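Local coordinates for protein metallophosphoesterase (Sphaerobacter thermophilus, PDB 3RQZ) that binds two zinc ions as a member of the calcineurin-like metallophosphoesterase superfamily and probably hydrolyses phosphate esters, at residues S60-G63 with N64-A68; R132-A135 with L136-A140. All blocks are in the same frame, centred on the assembly; numbering follows the deposited sequence.

Contact 1: S60-G63 with N64-A68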
loop_
_atom_site.group_PDB
_atom_site.type_symbol
_atom_site.label_atom_id
_atom_site.label_comp_id
_atom_site.label_asym_id
_atom_site.label_seq_id
_atom_site.Cartn_x
_atom_site.Cartn_y
_atom_site.Cartn_z
ATOM N N SER A 60 4.732 -2.050 9.657
ATOM C CA SER A 60 5.345 -1.906 8.339
ATOM C C SER A 60 5.566 -3.329 7.837
ATOM O O SER A 60 6.453 -4.038 8.327
ATOM C CB SER A 60 6.698 -1.173 8.444
ATOM O OG SER A 60 7.301 -0.985 7.154
ATOM N N VAL A 61 4.729 -3.778 6.901
ATOM C CA VAL A 61 4.802 -5.147 6.467
ATOM C C VAL A 61 5.365 -5.180 5.024
ATOM O O VAL A 61 5.319 -4.183 4.315
ATOM C CB VAL A 61 3.405 -5.897 6.625
ATOM C CG1 VAL A 61 2.965 -5.949 8.127
ATOM C CG2 VAL A 61 2.315 -5.255 5.779
ATOM N N ILE A 62 5.948 -6.308 4.631
ATOM C CA ILE A 62 6.647 -6.413 3.366
ATOM C C ILE A 62 5.594 -6.645 2.282
ATOM O O ILE A 62 4.563 -7.301 2.541
ATOM C CB ILE A 62 7.688 -7.573 3.414
ATOM C CG1 ILE A 62 8.532 -7.602 2.159
ATOM C CG2 ILE A 62 7.033 -8.972 3.585
ATOM C CD1 ILE A 62 9.976 -7.446 2.433
ATOM N N GLY A 63 5.819 -6.064 1.097
ATOM C CA GLY A 63 5.001 -6.361 -0.097
ATOM C C GLY A 63 5.732 -7.294 -1.056
ATOM O O GLY A 63 6.926 -7.597 -0.853
ATOM N N ASN A 64 5.040 -7.766 -2.100
ATOM C CA ASN A 64 5.683 -8.687 -3.054
ATOM C C ASN A 64 6.833 -8.019 -3.828
ATOM O O ASN A 64 7.868 -8.656 -4.132
ATOM C CB ASN A 64 4.638 -9.310 -4.014
ATOM C CG ASN A 64 3.772 -8.252 -4.713
ATOM O OD1 ASN A 64 3.126 -7.435 -4.059
ATOM N ND2 ASN A 64 3.728 -8.302 -6.044
ATOM N N HIS A 65 6.670 -6.746 -4.166
ATOM C CA HIS A 65 7.791 -6.031 -4.854
ATOM C C HIS A 65 9.025 -5.823 -3.974
ATOM O O HIS A 65 10.157 -5.979 -4.455
ATOM C CB HIS A 65 7.315 -4.714 -5.487
ATOM C CG HIS A 65 6.467 -4.942 -6.685
ATOM N ND1 HIS A 65 6.961 -4.852 -7.969
ATOM C CD2 HIS A 65 5.171 -5.332 -6.795
ATOM C CE1 HIS A 65 5.998 -5.150 -8.826
ATOM N NE2 HIS A 65 4.901 -5.441 -8.142
ATOM N N ASP A 66 8.815 -5.468 -2.700
ATOM C CA ASP A 66 9.924 -5.393 -1.735
ATOM C C ASP A 66 10.640 -6.744 -1.652
ATOM O O ASP A 66 11.872 -6.795 -1.683
ATOM C CB ASP A 66 9.451 -4.975 -0.308
ATOM C CG ASP A 66 8.439 -3.839 -0.314
ATOM O OD1 ASP A 66 8.681 -2.834 -1.051
ATOM O OD2 ASP A 66 7.400 -3.946 0.413
ATOM N N TRP A 67 9.869 -7.833 -1.527
ATOM C CA TRP A 67 10.422 -9.187 -1.372
ATOM C C TRP A 67 11.214 -9.619 -2.620
ATOM O O TRP A 67 12.272 -10.239 -2.524
ATOM C CB TRP A 67 9.255 -10.164 -1.072
ATOM C CG TRP A 67 9.622 -11.621 -0.843
ATOM C CD1 TRP A 67 9.196 -12.706 -1.595
ATOM C CD2 TRP A 67 10.444 -12.167 0.212
ATOM N NE1 TRP A 67 9.733 -13.871 -1.088
ATOM C CE2 TRP A 67 10.480 -13.576 0.028
ATOM C CE3 TRP A 67 11.147 -11.605 1.288
ATOM C CZ2 TRP A 67 11.214 -14.430 0.872
ATOM C CZ3 TRP A 67 11.900 -12.469 2.132
ATOM C CH2 TRP A 67 11.907 -13.861 1.919
ATOM N N ALA A 68 10.688 -9.280 -3.790
ATOM C CA ALA A 68 11.392 -9.535 -5.068
ATOM C C ALA A 68 12.735 -8.809 -5.142
ATOM O O ALA A 68 13.738 -9.375 -5.603
ATOM C CB ALA A 68 10.527 -9.090 -6.238
#

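Contact 2: R132-A135 with L136-A140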
loop_
_atom_site.group_PDB
_atom_site.type_symbol
_atom_site.label_atom_id
_atom_site.label_comp_id
_atom_site.label_asym_id
_atom_site.label_seq_id
_atom_site.Cartn_x
_atom_site.Cartn_y
_atom_site.Cartn_z
ATOM N N ARG A 132 -16.131 -13.522 -2.905
ATOM C CA ARG A 132 -15.650 -14.911 -2.885
ATOM C C ARG A 132 -14.348 -15.053 -2.092
ATOM O O ARG A 132 -14.250 -15.853 -1.153
ATOM C CB ARG A 132 -15.440 -15.388 -4.334
ATOM C CG ARG A 132 -15.296 -16.891 -4.516
ATOM C CD ARG A 132 -15.285 -17.232 -6.004
ATOM N NE ARG A 132 -16.090 -16.264 -6.751
ATOM C CZ ARG A 132 -15.598 -15.383 -7.611
ATOM N NH1 ARG A 132 -14.305 -15.367 -7.876
ATOM N NH2 ARG A 132 -16.406 -14.532 -8.229
ATOM N N ILE A 133 -13.362 -14.253 -2.472
ATOM C CA ILE A 133 -12.038 -14.284 -1.865
ATOM C C ILE A 133 -12.118 -13.636 -0.481
ATOM O O ILE A 133 -11.521 -14.139 0.454
ATOM C CB ILE A 133 -10.913 -13.719 -2.800
ATOM C CG1 ILE A 133 -10.830 -14.517 -4.123
ATOM C CG2 ILE A 133 -9.554 -13.663 -2.090
ATOM C CD1 ILE A 133 -10.485 -16.086 -3.945
ATOM N N ALA A 134 -12.915 -12.582 -0.334
ATOM C CA ALA A 134 -13.072 -11.952 1.002
ATOM C C ALA A 134 -13.608 -12.976 1.992
ATOM O O ALA A 134 -13.099 -13.116 3.118
ATOM C CB ALA A 134 -14.014 -10.733 0.933
ATOM N N ALA A 135 -14.612 -13.720 1.535
ATOM C CA ALA A 135 -15.258 -14.761 2.328
ATOM C C ALA A 135 -14.277 -15.826 2.806
ATOM O O ALA A 135 -14.325 -16.260 3.960
ATOM C CB ALA A 135 -16.446 -15.395 1.510
ATOM N N LEU A 136 -13.358 -16.216 1.931
ATOM C CA LEU A 136 -12.347 -17.212 2.283
ATOM C C LEU A 136 -11.326 -16.652 3.291
ATOM O O LEU A 136 -10.595 -17.403 3.936
ATOM C CB LEU A 136 -11.666 -17.742 1.000
ATOM C CG LEU A 136 -12.537 -18.617 0.071
ATOM C CD1 LEU A 136 -12.028 -18.622 -1.382
ATOM C CD2 LEU A 136 -12.724 -20.065 0.587
ATOM N N ASN A 137 -11.293 -15.329 3.432
ATOM C CA ASN A 137 -10.265 -14.657 4.239
ATOM C C ASN A 137 -10.683 -14.241 5.635
ATOM O O ASN A 137 -9.830 -14.088 6.525
ATOM C CB ASN A 137 -9.635 -13.492 3.458
ATOM C CG ASN A 137 -8.448 -13.933 2.650
ATOM O OD1 ASN A 137 -7.383 -14.181 3.206
ATOM N ND2 ASN A 137 -8.611 -14.038 1.331
ATOM N N PHE A 138 -11.986 -14.096 5.843
ATOM C CA PHE A 138 -12.519 -13.798 7.181
ATOM C C PHE A 138 -12.190 -14.845 8.244
ATOM O O PHE A 138 -11.835 -14.469 9.350
ATOM C CB PHE A 138 -14.013 -13.457 7.140
ATOM C CG PHE A 138 -14.279 -12.017 6.780
ATOM C CD1 PHE A 138 -14.125 -11.011 7.736
ATOM C CD2 PHE A 138 -14.675 -11.658 5.475
ATOM C CE1 PHE A 138 -14.339 -9.656 7.407
ATOM C CE2 PHE A 138 -14.905 -10.316 5.156
ATOM C CZ PHE A 138 -14.744 -9.312 6.130
ATOM N N PRO A 139 -12.242 -16.153 7.901
ATOM C CA PRO A 139 -11.758 -17.165 8.864
ATOM C C PRO A 139 -10.240 -17.159 9.080
ATOM O O PRO A 139 -9.767 -17.731 10.074
ATOM C CB PRO A 139 -12.199 -18.504 8.242
ATOM C CG PRO A 139 -13.270 -18.147 7.217
ATOM C CD PRO A 139 -12.840 -16.776 6.705
ATOM N N ALA A 140 -9.501 -16.510 8.177
ATOM C CA ALA A 140 -8.031 -16.474 8.212
ATOM C C ALA A 140 -7.408 -15.397 9.141
ATOM O O ALA A 140 -6.190 -15.336 9.300
ATOM C CB ALA A 140 -7.446 -16.365 6.773
#

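Contact 1: S60-G63 with N64-A68
Gly63, Asn64, His65 and Asp66 spell out the Gly-Asn-His-Asp/Glu signature of metallophosphoesterases: Gly63 closes the loop after strand 59-60, and Asn64, His65 and Asp66 open helix 64-69, with Asp66 folded back onto Gly63. Gly63 is the N-cap. Its N donates to Asp66 OD2 over 2.7 Å, an N-H...O angle of 156°, reaching the oxygen from the anti side and 26° out of the carboxylate plane. The carboxylate gets there because Asp66 CG lies anti to its own carbonyl carbon (chi1 -43°), turned back past the start of the helix. With no side chain on Gly63, OD2 can also settle 3.4 Å from Gly63 CA. At the same cap Trp67 N closes the first helical turn on Gly63 O at 3.0 Å. Ile62 covers the apolar flank: its CG1 lies 3.7 Å from Asp66 CB, the two side chains sliding past each other in opposite directions, while CD1 comes to the edge of the Trp67 ring. Asp66 OD1 takes the N-H of Val39, tying the helix start to the neighbouring zinc-site loop. An alanine in place of Asp66 would probably leave the Gly63 and Val39 amides without their acceptor and let the turn drift. The N3-to-N-cap bond is one half of a capping box, and it sits beside the dinuclear zinc site, with the Asn64 side chain about 3 Å from a zinc ion at nearest approach.

Contact 2: R132-A135 with L136-A140
Ile133 and Asn137, one turn apart on helix 131-137, lie side by side and point the same way, and the amide of Asn137 turns back on the backbone between them. Asn137 ND2 donates to Ile133 O at 3.0 Å, arriving 47° above the carbonyl plane and away from the lone pairs, while Ile133 CG2 rests against the same nitrogen at 3.6 Å. Ile133 divides its branches: CG2 stands anti to the backbone N (chi1 -59° for CG1) and faces Asn137, whereas the other branch swings over to Leu136. There Ile133 CD1 meets Leu136 CD1 at 3.9 Å, and the two side chains cross obliquely. Leu136 also lays its CG on Arg132 O, the carbonyl to which its own N-H is bonded.

Phe138 leaves on another side. Its CE2 touches Ala134 CB at 4.3 Å, and its CD2 comes to 3.2 Å from Ala134 O, which lies obliquely to the ring. That oxygen takes two N-H groups, Phe138 N almost in line with C=O and Asn137 N from well above the carbonyl plane, so one oxygen carries both an i+4 and an i+3 bond. Pro139, with no N-H to give, sets CD 3.2 Å from Ala135 O.

Beyond the helix, Asn137 OD1 accepts from Arg121 N and ND2 also gives to Glu126 OE1, while Phe138 packs on Ala162 and Ile185. The chemistry implies a weakly bonded turn whose buried Asn137 amide, bonded at both its oxygen and its nitrogen, is held in a fixed rotation and joins helix 131-137 to the loop after strand 113-116.

Contact 1 comes first along the chain and is complete before contact 2 begins; their centres are 22 Å apart, and the nearest atoms, about 13 Å apart, do not touch. Contact 1 follows strand 59-60, an edge strand of the six-stranded sheet, and leads into helix 64-69 beside the zinc ions. Contact 2 lies on helix 131-137, the crossover between parallel strands 113-116 and 145-147 of the other sheet, with the Ile133 side chain about 14 Å from a zinc. Contact 1 therefore lies at the metal site, whereas contact 2 is on the second sheet's side of the fold, farther from the metals, just ahead of the strand leading to zinc ligands His150 and His152.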